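Long-range contacts in alpha,alpha-trehalose-phosphate synthase (UDP-forming) (Burkholderia xenovorans, PDB 5V0T), which belongs to glycosyltransferase family 20, whose members have the two-domain GT-B fold, and is modelled here with UDP and 6-O-phosphono-alpha-D-glucopyranose bound: residues G10-V15 against V135-D140; R87-A92 against H110-Y115; P178-V183 against C204-N209; E286-F291 against F307-P312. All coordinates share one frame; numbering follows the deposited sequence.

Contact 1 of 4, residues G10-V15 against V135-D140. With G6P (6-O-phosphono-alpha-D-glucopyranose), chain J.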
# COMPACT_ATOMS: atom_id res chain seq x y z
N GLY A 10 -21.53 -0.22 18.58
CA GLY A 10 -21.84 0.24 17.24
C GLY A 10 -21.19 -0.62 16.17
O GLY A 10 -20.07 -1.09 16.33
N ARG A 11 -21.90 -0.82 15.06
CA ARG A 11 -21.41 -1.66 13.98
C ARG A 11 -20.44 -0.88 13.09
O ARG A 11 -20.75 0.21 12.63
CB ARG A 11 -22.59 -2.18 13.17
CG ARG A 11 -22.23 -2.98 11.94
CD ARG A 11 -23.50 -3.50 11.26
NE ARG A 11 -24.26 -2.44 10.62
CZ ARG A 11 -25.06 -2.62 9.57
NH1 ARG A 11 -25.20 -3.83 9.05
NH2 ARG A 11 -25.71 -1.59 9.04
N LEU A 12 -19.27 -1.47 12.83
CA LEU A 12 -18.28 -0.82 11.99
C LEU A 12 -18.59 -1.10 10.52
O LEU A 12 -18.68 -2.25 10.10
CB LEU A 12 -16.88 -1.33 12.34
CG LEU A 12 -15.76 -0.91 11.37
CD1 LEU A 12 -15.67 0.62 11.29
CD2 LEU A 12 -14.44 -1.53 11.79
N ILE A 13 -18.79 -0.03 9.76
CA ILE A 13 -18.98 -0.11 8.31
C ILE A 13 -17.67 0.33 7.66
O ILE A 13 -17.30 1.50 7.74
CB ILE A 13 -20.13 0.78 7.84
CG1 ILE A 13 -21.38 0.60 8.70
CG2 ILE A 13 -20.36 0.54 6.35
CD1 ILE A 13 -22.11 -0.72 8.55
N ILE A 14 -16.99 -0.59 7.01
CA ILE A 14 -15.82 -0.27 6.19
C ILE A 14 -16.29 0.04 4.77
O ILE A 14 -17.10 -0.70 4.19
CB ILE A 14 -14.81 -1.42 6.18
CG1 ILE A 14 -14.20 -1.62 7.57
CG2 ILE A 14 -13.75 -1.17 5.12
CD1 ILE A 14 -13.22 -0.53 7.96
N VAL A 15 -15.78 1.13 4.20
CA VAL A 15 -16.05 1.53 2.82
C VAL A 15 -14.71 1.69 2.10
O VAL A 15 -13.86 2.47 2.53
CB VAL A 15 -16.85 2.84 2.74
CG1 VAL A 15 -17.14 3.21 1.28
CG2 VAL A 15 -18.14 2.75 3.57
N VAL A 135 -20.89 3.13 12.70
CA VAL A 135 -19.72 3.99 12.57
C VAL A 135 -19.09 3.70 11.21
O VAL A 135 -18.78 2.54 10.90
CB VAL A 135 -18.71 3.76 13.70
CG1 VAL A 135 -17.48 4.63 13.49
CG2 VAL A 135 -19.33 4.07 15.05
N ILE A 136 -18.92 4.74 10.40
CA ILE A 136 -18.52 4.59 9.00
C ILE A 136 -17.06 4.98 8.85
O ILE A 136 -16.65 6.09 9.22
CB ILE A 136 -19.41 5.45 8.08
CG1 ILE A 136 -20.88 5.07 8.23
CG2 ILE A 136 -18.95 5.31 6.63
CD1 ILE A 136 -21.83 6.02 7.53
N TRP A 137 -16.26 4.07 8.28
CA TRP A 137 -14.83 4.29 8.09
C TRP A 137 -14.50 4.09 6.62
O TRP A 137 -14.50 2.96 6.12
CB TRP A 137 -14.01 3.35 8.98
CG TRP A 137 -12.52 3.66 8.98
CD1 TRP A 137 -11.89 4.68 8.32
CD2 TRP A 137 -11.50 2.95 9.70
NE1 TRP A 137 -10.53 4.63 8.57
CE2 TRP A 137 -10.27 3.58 9.40
CE3 TRP A 137 -11.50 1.83 10.54
CZ2 TRP A 137 -9.06 3.15 9.94
CZ3 TRP A 137 -10.30 1.39 11.07
CH2 TRP A 137 -9.09 2.05 10.77
N VAL A 138 -14.24 5.19 5.92
CA VAL A 138 -13.95 5.21 4.49
C VAL A 138 -12.44 5.12 4.28
O VAL A 138 -11.67 5.79 4.98
CB VAL A 138 -14.51 6.49 3.86
CG1 VAL A 138 -14.27 6.51 2.39
CG2 VAL A 138 -16.00 6.60 4.17
N HIS A 139 -12.02 4.31 3.30
CA HIS A 139 -10.60 4.07 3.03
C HIS A 139 -10.21 4.48 1.61
O HIS A 139 -10.75 3.96 0.63
CB HIS A 139 -10.25 2.59 3.25
CG HIS A 139 -10.29 2.20 4.70
ND1 HIS A 139 -9.15 2.03 5.45
CD2 HIS A 139 -11.33 2.02 5.55
CE1 HIS A 139 -9.48 1.73 6.69
NE2 HIS A 139 -10.80 1.72 6.78
N ASP A 140 -9.26 5.43 1.53
CA ASP A 140 -8.33 5.68 0.42
C ASP A 140 -8.84 6.64 -0.65
O ASP A 140 -9.98 7.11 -0.61
CB ASP A 140 -7.88 4.37 -0.25
CG ASP A 140 -6.37 4.34 -0.46
OD1 ASP A 140 -5.72 5.31 -0.02
OD2 ASP A 140 -5.82 3.37 -1.03
C1 G6P J . -2.88 0.24 -3.08
C2 G6P J . -4.03 1.20 -2.82
C3 G6P J . -5.33 0.42 -2.63
C4 G6P J . -5.56 -0.49 -3.83
C5 G6P J . -4.34 -1.40 -4.03
C6 G6P J . -4.56 -2.35 -5.20
O1 G6P J . -2.75 -0.57 -1.92
O2 G6P J . -3.73 2.01 -1.68
O3 G6P J . -6.40 1.37 -2.53
O4 G6P J . -6.72 -1.32 -3.61
O5 G6P J . -3.17 -0.59 -4.22
O6 G6P J . -4.89 -1.61 -6.39
P G6P J . -6.27 -1.91 -7.16
O1P G6P J . -6.09 -3.25 -7.83
O2P G6P J . -6.42 -0.74 -8.10
O3P G6P J . -7.32 -1.95 -6.08

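Contact 2 of 4, residues R87-A92 against H110-Y115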
# COMPACT_ATOMS: atom_id res chain seq x y z
N ARG A 87 -10.27 4.28 -13.51
CA ARG A 87 -9.15 4.44 -14.44
C ARG A 87 -8.81 5.91 -14.65
O ARG A 87 -7.65 6.24 -14.90
CB ARG A 87 -9.47 3.80 -15.79
CG ARG A 87 -9.42 2.28 -15.81
CD ARG A 87 -9.69 1.74 -17.22
NE ARG A 87 -8.63 2.08 -18.16
CZ ARG A 87 -8.79 2.88 -19.20
NH1 ARG A 87 -9.98 3.43 -19.43
NH2 ARG A 87 -7.77 3.14 -20.01
N GLY A 88 -9.81 6.79 -14.57
CA GLY A 88 -9.63 8.20 -14.87
C GLY A 88 -9.08 8.97 -13.69
O GLY A 88 -7.87 8.98 -13.47
N PHE A 89 -9.96 9.60 -12.91
CA PHE A 89 -9.46 10.52 -11.90
C PHE A 89 -8.66 9.80 -10.82
O PHE A 89 -7.60 10.29 -10.42
CB PHE A 89 -10.61 11.31 -11.27
CG PHE A 89 -10.13 12.50 -10.49
CD1 PHE A 89 -9.64 13.63 -11.15
CD2 PHE A 89 -10.17 12.49 -9.11
CE1 PHE A 89 -9.18 14.72 -10.44
CE2 PHE A 89 -9.74 13.58 -8.38
CZ PHE A 89 -9.24 14.71 -9.05
N SER A 90 -9.14 8.65 -10.32
CA SER A 90 -8.43 7.99 -9.23
C SER A 90 -7.02 7.58 -9.65
O SER A 90 -6.03 7.95 -9.00
CB SER A 90 -9.21 6.77 -8.73
OG SER A 90 -10.42 7.17 -8.09
N ASN A 91 -6.89 6.84 -10.75
CA ASN A 91 -5.58 6.26 -11.05
C ASN A 91 -4.79 6.99 -12.12
O ASN A 91 -3.59 6.72 -12.26
CB ASN A 91 -5.76 4.79 -11.41
CG ASN A 91 -6.11 3.98 -10.18
OD1 ASN A 91 -5.74 4.36 -9.09
ND2 ASN A 91 -6.83 2.88 -10.35
N ALA A 92 -5.39 7.92 -12.87
CA ALA A 92 -4.62 8.72 -13.80
C ALA A 92 -4.31 10.11 -13.27
O ALA A 92 -3.41 10.78 -13.79
CB ALA A 92 -5.33 8.84 -15.16
N HIS A 110 -14.07 16.00 -17.36
CA HIS A 110 -15.18 15.06 -17.45
C HIS A 110 -14.95 13.83 -16.57
O HIS A 110 -15.90 13.29 -15.98
CB HIS A 110 -15.37 14.65 -18.92
CG HIS A 110 -16.77 14.29 -19.28
ND1 HIS A 110 -17.78 15.22 -19.37
CD2 HIS A 110 -17.32 13.09 -19.60
CE1 HIS A 110 -18.90 14.61 -19.71
NE2 HIS A 110 -18.65 13.32 -19.85
N ASP A 111 -13.71 13.37 -16.47
CA ASP A 111 -13.43 12.27 -15.56
C ASP A 111 -13.58 12.71 -14.11
O ASP A 111 -14.11 11.96 -13.28
CB ASP A 111 -12.04 11.69 -15.81
CG ASP A 111 -11.95 10.95 -17.11
OD1 ASP A 111 -13.01 10.58 -17.66
OD2 ASP A 111 -10.82 10.75 -17.60
N PHE A 112 -13.13 13.92 -13.79
CA PHE A 112 -13.28 14.43 -12.42
C PHE A 112 -14.76 14.54 -12.03
O PHE A 112 -15.14 14.20 -10.90
CB PHE A 112 -12.58 15.78 -12.28
CG PHE A 112 -12.83 16.44 -10.94
CD1 PHE A 112 -12.47 15.79 -9.76
CD2 PHE A 112 -13.42 17.69 -10.87
CE1 PHE A 112 -12.70 16.38 -8.53
CE2 PHE A 112 -13.65 18.30 -9.66
CZ PHE A 112 -13.30 17.65 -8.48
N GLU A 113 -15.61 15.00 -12.95
CA GLU A 113 -17.04 15.05 -12.68
C GLU A 113 -17.62 13.66 -12.45
O GLU A 113 -18.45 13.47 -11.56
CB GLU A 113 -17.78 15.73 -13.83
CG GLU A 113 -17.55 17.21 -13.91
CD GLU A 113 -18.15 17.80 -15.17
OE1 GLU A 113 -17.73 18.92 -15.53
OE2 GLU A 113 -19.02 17.15 -15.79
N GLY A 114 -17.19 12.67 -13.24
CA GLY A 114 -17.66 11.31 -13.03
C GLY A 114 -17.17 10.72 -11.72
O GLY A 114 -17.91 10.01 -11.03
N TYR A 115 -15.92 11.00 -11.36
CA TYR A 115 -15.40 10.66 -10.04
C TYR A 115 -16.32 11.17 -8.93
O TYR A 115 -16.67 10.43 -8.01
CB TYR A 115 -14.00 11.25 -9.90
CG TYR A 115 -13.34 11.19 -8.53
CD1 TYR A 115 -12.62 10.07 -8.14
CD2 TYR A 115 -13.40 12.28 -7.66
CE1 TYR A 115 -11.96 10.02 -6.91
CE2 TYR A 115 -12.75 12.23 -6.42
CZ TYR A 115 -12.04 11.10 -6.05
OH TYR A 115 -11.38 11.04 -4.83

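Contact 3 of 4, residues P178-V183 against C204-N209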
# COMPACT_ATOMS: atom_id res chain seq x y z
N PRO A 178 -8.24 20.29 -9.34
CA PRO A 178 -9.27 20.48 -8.30
C PRO A 178 -8.79 20.22 -6.87
O PRO A 178 -9.57 19.73 -6.04
CB PRO A 178 -10.36 19.46 -8.70
CG PRO A 178 -9.60 18.37 -9.35
CD PRO A 178 -8.44 19.01 -10.06
N HIS A 179 -7.54 20.56 -6.55
CA HIS A 179 -7.01 20.31 -5.21
C HIS A 179 -7.89 20.93 -4.12
O HIS A 179 -8.10 20.32 -3.06
CB HIS A 179 -5.56 20.84 -5.10
CG HIS A 179 -5.40 22.28 -5.49
ND1 HIS A 179 -5.63 23.32 -4.61
CD2 HIS A 179 -5.04 22.86 -6.66
CE1 HIS A 179 -5.42 24.47 -5.23
NE2 HIS A 179 -5.07 24.22 -6.47
N ARG A 180 -8.42 22.13 -4.35
CA ARG A 180 -9.19 22.80 -3.31
C ARG A 180 -10.50 22.08 -3.03
O ARG A 180 -10.91 21.95 -1.88
CB ARG A 180 -9.45 24.26 -3.70
CG ARG A 180 -10.27 25.03 -2.66
CD ARG A 180 -10.42 26.50 -3.04
NE ARG A 180 -11.23 27.25 -2.08
CZ ARG A 180 -10.74 27.91 -1.03
NH1 ARG A 180 -11.57 28.55 -0.21
NH2 ARG A 180 -9.43 27.92 -0.79
N GLU A 181 -11.18 21.61 -4.09
CA GLU A 181 -12.42 20.86 -3.90
C GLU A 181 -12.16 19.54 -3.19
O GLU A 181 -12.97 19.09 -2.37
CB GLU A 181 -13.10 20.61 -5.25
CG GLU A 181 -13.70 21.84 -5.92
CD GLU A 181 -12.66 22.85 -6.44
OE1 GLU A 181 -11.49 22.47 -6.72
OE2 GLU A 181 -13.03 24.04 -6.57
N LEU A 182 -11.03 18.90 -3.49
CA LEU A 182 -10.67 17.65 -2.81
C LEU A 182 -10.44 17.89 -1.33
O LEU A 182 -10.95 17.15 -0.48
CB LEU A 182 -9.43 17.04 -3.46
CG LEU A 182 -9.61 16.39 -4.83
CD1 LEU A 182 -8.26 16.09 -5.47
CD2 LEU A 182 -10.43 15.12 -4.67
N VAL A 183 -9.65 18.91 -0.99
CA VAL A 183 -9.34 19.11 0.42
C VAL A 183 -10.58 19.58 1.18
O VAL A 183 -10.80 19.19 2.33
CB VAL A 183 -8.16 20.08 0.60
CG1 VAL A 183 -7.92 20.36 2.08
CG2 VAL A 183 -6.89 19.50 -0.04
N CYS A 204 -1.55 19.46 6.84
CA CYS A 204 -1.67 20.70 7.60
C CYS A 204 -1.01 21.87 6.87
O CYS A 204 -1.50 23.00 6.94
CB CYS A 204 -1.05 20.54 8.99
SG CYS A 204 -1.93 19.35 10.02
N ASP A 205 0.09 21.60 6.16
CA ASP A 205 0.74 22.64 5.38
C ASP A 205 -0.20 23.20 4.31
O ASP A 205 -0.26 24.42 4.10
CB ASP A 205 2.01 22.08 4.73
CG ASP A 205 2.92 23.15 4.16
OD1 ASP A 205 3.22 24.12 4.88
OD2 ASP A 205 3.34 23.01 3.00
N TYR A 206 -0.95 22.33 3.63
CA TYR A 206 -1.95 22.81 2.67
C TYR A 206 -3.03 23.63 3.38
O TYR A 206 -3.38 24.73 2.93
CB TYR A 206 -2.57 21.64 1.90
CG TYR A 206 -3.55 22.11 0.83
CD1 TYR A 206 -4.87 22.44 1.16
CD2 TYR A 206 -3.15 22.23 -0.49
CE1 TYR A 206 -5.76 22.89 0.20
CE2 TYR A 206 -4.05 22.65 -1.46
CZ TYR A 206 -5.35 22.98 -1.11
OH TYR A 206 -6.24 23.43 -2.07
N ILE A 207 -3.58 23.10 4.47
CA ILE A 207 -4.64 23.80 5.21
C ILE A 207 -4.20 25.21 5.58
O ILE A 207 -4.94 26.19 5.38
CB ILE A 207 -5.04 23.00 6.46
CG1 ILE A 207 -5.73 21.68 6.08
CG2 ILE A 207 -5.89 23.85 7.39
CD1 ILE A 207 -7.08 21.85 5.41
N VAL A 208 -2.98 25.35 6.12
CA VAL A 208 -2.53 26.65 6.61
C VAL A 208 -2.14 27.57 5.46
O VAL A 208 -2.49 28.75 5.44
CB VAL A 208 -1.38 26.47 7.61
CG1 VAL A 208 -0.72 27.80 7.93
CG2 VAL A 208 -1.88 25.79 8.89
N ASN A 209 -1.42 27.04 4.46
CA ASN A 209 -0.78 27.88 3.46
C ASN A 209 -1.55 27.97 2.14
O ASN A 209 -1.29 28.89 1.37
CB ASN A 209 0.64 27.39 3.19
CG ASN A 209 1.55 27.66 4.35
OD1 ASN A 209 1.63 28.79 4.82
ND2 ASN A 209 2.21 26.62 4.86
O HOH W 1 -7.14 25.88 -1.32

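Contact 4 of 4, residues E286-F291 against F307-P312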
# COMPACT_ATOMS: atom_id res chain seq x y z
N GLU A 286 14.98 1.25 -10.97
CA GLU A 286 16.14 1.60 -10.15
C GLU A 286 16.62 0.39 -9.36
O GLU A 286 17.83 0.18 -9.20
CB GLU A 286 15.81 2.75 -9.19
CG GLU A 286 15.54 4.11 -9.87
CD GLU A 286 14.12 4.24 -10.39
OE1 GLU A 286 13.34 3.27 -10.30
OE2 GLU A 286 13.78 5.33 -10.89
N ARG A 287 15.68 -0.39 -8.85
CA ARG A 287 15.98 -1.60 -8.10
C ARG A 287 16.78 -2.60 -8.95
O ARG A 287 17.77 -3.18 -8.48
CB ARG A 287 14.67 -2.21 -7.63
CG ARG A 287 14.82 -3.40 -6.79
CD ARG A 287 13.52 -3.91 -6.29
NE ARG A 287 12.66 -2.88 -5.69
CZ ARG A 287 11.44 -3.15 -5.27
NH1 ARG A 287 11.00 -4.39 -5.41
NH2 ARG A 287 10.65 -2.21 -4.75
N PHE A 288 16.34 -2.82 -10.19
CA PHE A 288 17.07 -3.71 -11.08
C PHE A 288 18.45 -3.15 -11.40
O PHE A 288 19.44 -3.90 -11.44
CB PHE A 288 16.28 -3.95 -12.38
CG PHE A 288 15.15 -4.97 -12.27
CD1 PHE A 288 14.44 -5.13 -11.09
CD2 PHE A 288 14.80 -5.74 -13.37
CE1 PHE A 288 13.39 -6.06 -11.00
CE2 PHE A 288 13.76 -6.67 -13.30
CZ PHE A 288 13.05 -6.82 -12.10
N ARG A 289 18.54 -1.84 -11.64
CA ARG A 289 19.83 -1.23 -11.96
C ARG A 289 20.83 -1.34 -10.81
O ARG A 289 22.04 -1.45 -11.05
CB ARG A 289 19.63 0.23 -12.37
CG ARG A 289 18.90 0.33 -13.71
CD ARG A 289 18.69 1.75 -14.22
NE ARG A 289 18.05 1.66 -15.53
CZ ARG A 289 17.70 2.69 -16.29
NH1 ARG A 289 17.93 3.93 -15.88
NH2 ARG A 289 17.12 2.47 -17.46
N ALA A 290 20.36 -1.30 -9.56
CA ALA A 290 21.30 -1.44 -8.45
C ALA A 290 21.76 -2.88 -8.27
O ALA A 290 22.89 -3.11 -7.85
CB ALA A 290 20.66 -0.90 -7.17
N PHE A 291 20.90 -3.86 -8.59
CA PHE A 291 21.37 -5.24 -8.63
C PHE A 291 22.38 -5.43 -9.75
O PHE A 291 23.38 -6.12 -9.57
CB PHE A 291 20.18 -6.21 -8.80
CG PHE A 291 20.60 -7.68 -8.85
CD1 PHE A 291 21.20 -8.29 -7.76
CD2 PHE A 291 20.40 -8.44 -10.01
CE1 PHE A 291 21.59 -9.63 -7.81
CE2 PHE A 291 20.77 -9.79 -10.06
CZ PHE A 291 21.37 -10.39 -8.96
N PHE A 307 18.16 -12.86 -7.89
CA PHE A 307 17.20 -11.83 -7.50
C PHE A 307 15.84 -12.29 -8.03
O PHE A 307 15.62 -12.33 -9.24
CB PHE A 307 17.64 -10.47 -8.05
CG PHE A 307 16.64 -9.36 -7.88
CD1 PHE A 307 15.65 -9.40 -6.90
CD2 PHE A 307 16.70 -8.24 -8.72
CE1 PHE A 307 14.72 -8.36 -6.77
CE2 PHE A 307 15.77 -7.19 -8.60
CZ PHE A 307 14.79 -7.25 -7.61
N LEU A 308 14.97 -12.70 -7.11
CA LEU A 308 13.59 -13.04 -7.43
C LEU A 308 12.72 -11.79 -7.30
O LEU A 308 12.56 -11.25 -6.21
CB LEU A 308 13.11 -14.15 -6.49
CG LEU A 308 11.62 -14.51 -6.60
CD1 LEU A 308 11.27 -15.07 -7.98
CD2 LEU A 308 11.22 -15.48 -5.48
N GLN A 309 12.16 -11.32 -8.43
CA GLN A 309 11.20 -10.22 -8.42
C GLN A 309 9.84 -10.79 -8.84
O GLN A 309 9.63 -11.12 -10.01
CB GLN A 309 11.60 -9.09 -9.37
CG GLN A 309 10.49 -8.02 -9.51
CD GLN A 309 10.38 -7.14 -8.27
OE1 GLN A 309 11.33 -6.46 -7.92
NE2 GLN A 309 9.22 -7.17 -7.59
N ILE A 310 8.95 -10.93 -7.88
CA ILE A 310 7.56 -11.24 -8.17
C ILE A 310 6.84 -9.91 -8.38
O ILE A 310 6.84 -9.04 -7.49
CB ILE A 310 6.93 -12.07 -7.05
CG1 ILE A 310 7.62 -13.43 -6.98
CG2 ILE A 310 5.42 -12.25 -7.29
CD1 ILE A 310 7.09 -14.38 -5.86
N ALA A 311 6.28 -9.72 -9.57
CA ALA A 311 5.73 -8.42 -9.97
C ALA A 311 4.38 -8.62 -10.63
O ALA A 311 4.27 -8.60 -11.86
CB ALA A 311 6.69 -7.68 -10.90
N PRO A 312 3.32 -8.82 -9.85
CA PRO A 312 2.03 -9.17 -10.44
C PRO A 312 1.47 -8.02 -11.28
O PRO A 312 1.74 -6.84 -11.00
CB PRO A 312 1.14 -9.45 -9.22
CG PRO A 312 1.91 -9.12 -8.03
CD PRO A 312 3.34 -9.05 -8.39

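Contact 1 of 4, residues G10-V15 against V135-D140
W137 gathers the side chains of L12 and I14 along one face of a parallel strand pair, and its path out from the backbone shows how such a pair is filled. At its base, W137 CB meets L12 CD1 at 3.9 Å. The ring carbon CG lies anti to the backbone N (chi1 -172°), which carries the indole away from the sheet beside I14. Further out, W137 CE3 is 3.9 Å from I14 CD1, the two side chains running the same way. Over the middle of the indole sits H139 NE2, 3.5 Å from I14 CD1, while H139 ND1 is hydrogen-bonded to H164 NE2. The W137 ring stacks with F461 and meets W457, planes at about 40°, both of helix 454-466. Beneath this layer, five backbone hydrogen bonds alternate between the strands: I13 and V15 each donate through N and accept through O, and R11 O accepts from V135 N. I13 N to V135 O is 2.8 Å and almost straight, at 177°. On the reverse face V15 CG2 lies 4.1 Å from I136 CG2. Past the strand end, D140 OD2 accepts from both O2 and O3 of G6P, each at 2.6 Å, while the backbone N of H164 is hydrogen-bonded to D140 OD1. Strand 12-16 lies between strands 45-48 and 135-139, the latter flanked on its other edge by strand 159-162, with helices 31-43 and 454-466 packed over the W137 face.

Contact 2 of 4, residues R87-A92 against H110-Y115
D111 and G88 bring the two helices close at the start of the 110-115 segment. D111 OD2 lies 3.9 Å from G88 CA, where the absence of a side chain lets the carboxylate come up to the other backbone, and D111 CB stands near F89 N. One residue on, F112 sets its ring beside that of F89, both pointing the same way. F112 CD1 is placed over one face of the F89 ring, 3.5 Å from F89 CZ and offset toward the rim; with the planes at 48° the pair is oblique. The last residue of the walk, Y115, takes the edge of the same phenylalanine. F89 CD2 sits over the centre of the Y115 ring, 3.5 Å from Y115 CG, in an edge-to-face pair whose centroids are 4.6 Å apart. F89 can serve both partners because its CG is anti to the backbone N (chi1 -166°), projecting the ring between them. At the rim of Y115, S90 OG lies in the ring plane, 3.4 Å from Y115 CE1, its hydrogen bond going instead to Y85 O. Y115 OH bonds to Y141 O, which fixes the far end of the ring. The result is an aromatic cluster at a nearly perpendicular crossing (-92°) of helices 79-98 and 109-126, closed over by P178 and L182 at the start of helix 179-186.

Contact 3 of 4, residues P178-V183 against C204-N209
The hydroxyl of Y206 meets the edge of the H179 ring in a contact where one long side chain spans two helices whose axes stay 11.8 Å apart. Y206 OH is 2.6 Å from H179 ND1 in a short, fairly straight hydrogen bond, and either atom could be the donor. The hydroxyl lies in the plane of the imidazole, and the two rings meet rim to rim with planes at 73°. H179 reaches this place because its CG sits between the backbone N and the carbonyl carbon, the crowded position (chi1 54°). The tight part lies along the inner side of the tyrosine. V183 CG2 comes over one face of the Y206 ring, toward its rim, in a CH-pi contact 3.9 Å from the ring centroid. The other methyl, V183 CG1, rests 3.7 Å from I207 CD1, so the valine fills the angle between the two residues of the opposing helix. The outer side is looser. R180 CA approaches Y206 OH at 3.3 Å, and a water 2.7 Å from Y206 OH gives the hydroxyl a second polar partner. The further link from that water to R180 NH2 is doubtful, since that side chain has two conformers. Thus one tyrosine is apolar along its ring and polar at its tip. Y206 bridges helices 179-186 and 197-209, probably in the N-terminal domain of the GT-B fold; around it, L173 of helix 170-173 packs on H179, V183 and Y206, while strand 223-227 meets I207 through I225 and A227.

Contact 4 of 4, residues E286-F291 against F307-P312
Contact between F288, F291 and F307 is the helix-on-sheet packing of a beta-alpha-beta unit, in which helix 284-297 runs back antiparallel (171°) across strand 305-310 after strand 270-275. F307 points at the helix and is held between two rings of it. Its CB lies over the centre of the F291 face, 3.7 Å from the centroid, and the edge of the F307 ring is turned toward that same face. Farther out along the ring, F307 CE2 comes within 3.5 Å of F288 CD1. There the edge of F307 meets the face of F288 in an offset edge-to-face pair, with planes at 75°. R287 adds a third neighbour: its CD lies 3.8 Å from F307 CZ, and the two side chains cross at about a right angle. The arginine chain then bends at chi3 (-49°), which brings the guanidinium to the amide of Q309. R287 NH1 to Q309 OE1 is a weak hydrogen bond of 3.3 Å. Q309 CG, in turn, rests against the edge of the F288 ring, in its plane, 3.8 Å from F288 CZ. The polar end is fixed from beyond: D276 makes a salt bridge with R287 NH1 and accepts from Q309 NE2, which also gives a bond to I310 O at 3.0 Å. Downstream, P312 touches UDP. The chemistry is thus graded, aromatic around F307 and polar around R287 and Q309, all of it buried. The D276 carboxylate probably offsets the charge of R287 and orients its guanidinium, which makes the weak bond to Q309 secondary.

All four contacts are predominantly buried, yet they differ in what joins them. Contact 1 is a sheet contact, bonded through the backbone; contacts 2 and 3 are helix crossings held by side chains, and contact 4 is a helix against a sheet. Segment 178-183 serves two contacts: it turns P178 and L182 to the aromatic cluster of contact 2, where F112 CZ lies 3.5 Å from P178 CB, and H179 and V183 to the 204-209 helix. Contact 3 alone among them has an exposed participant, R180, and a water on the tyrosine hydroxyl. Contact 4 lies on the other side of the chain's centre from contact 1, their centres about 36 Å apart. Contact 1 includes a G6P-binding residue, while contact 4 includes one that touches UDP.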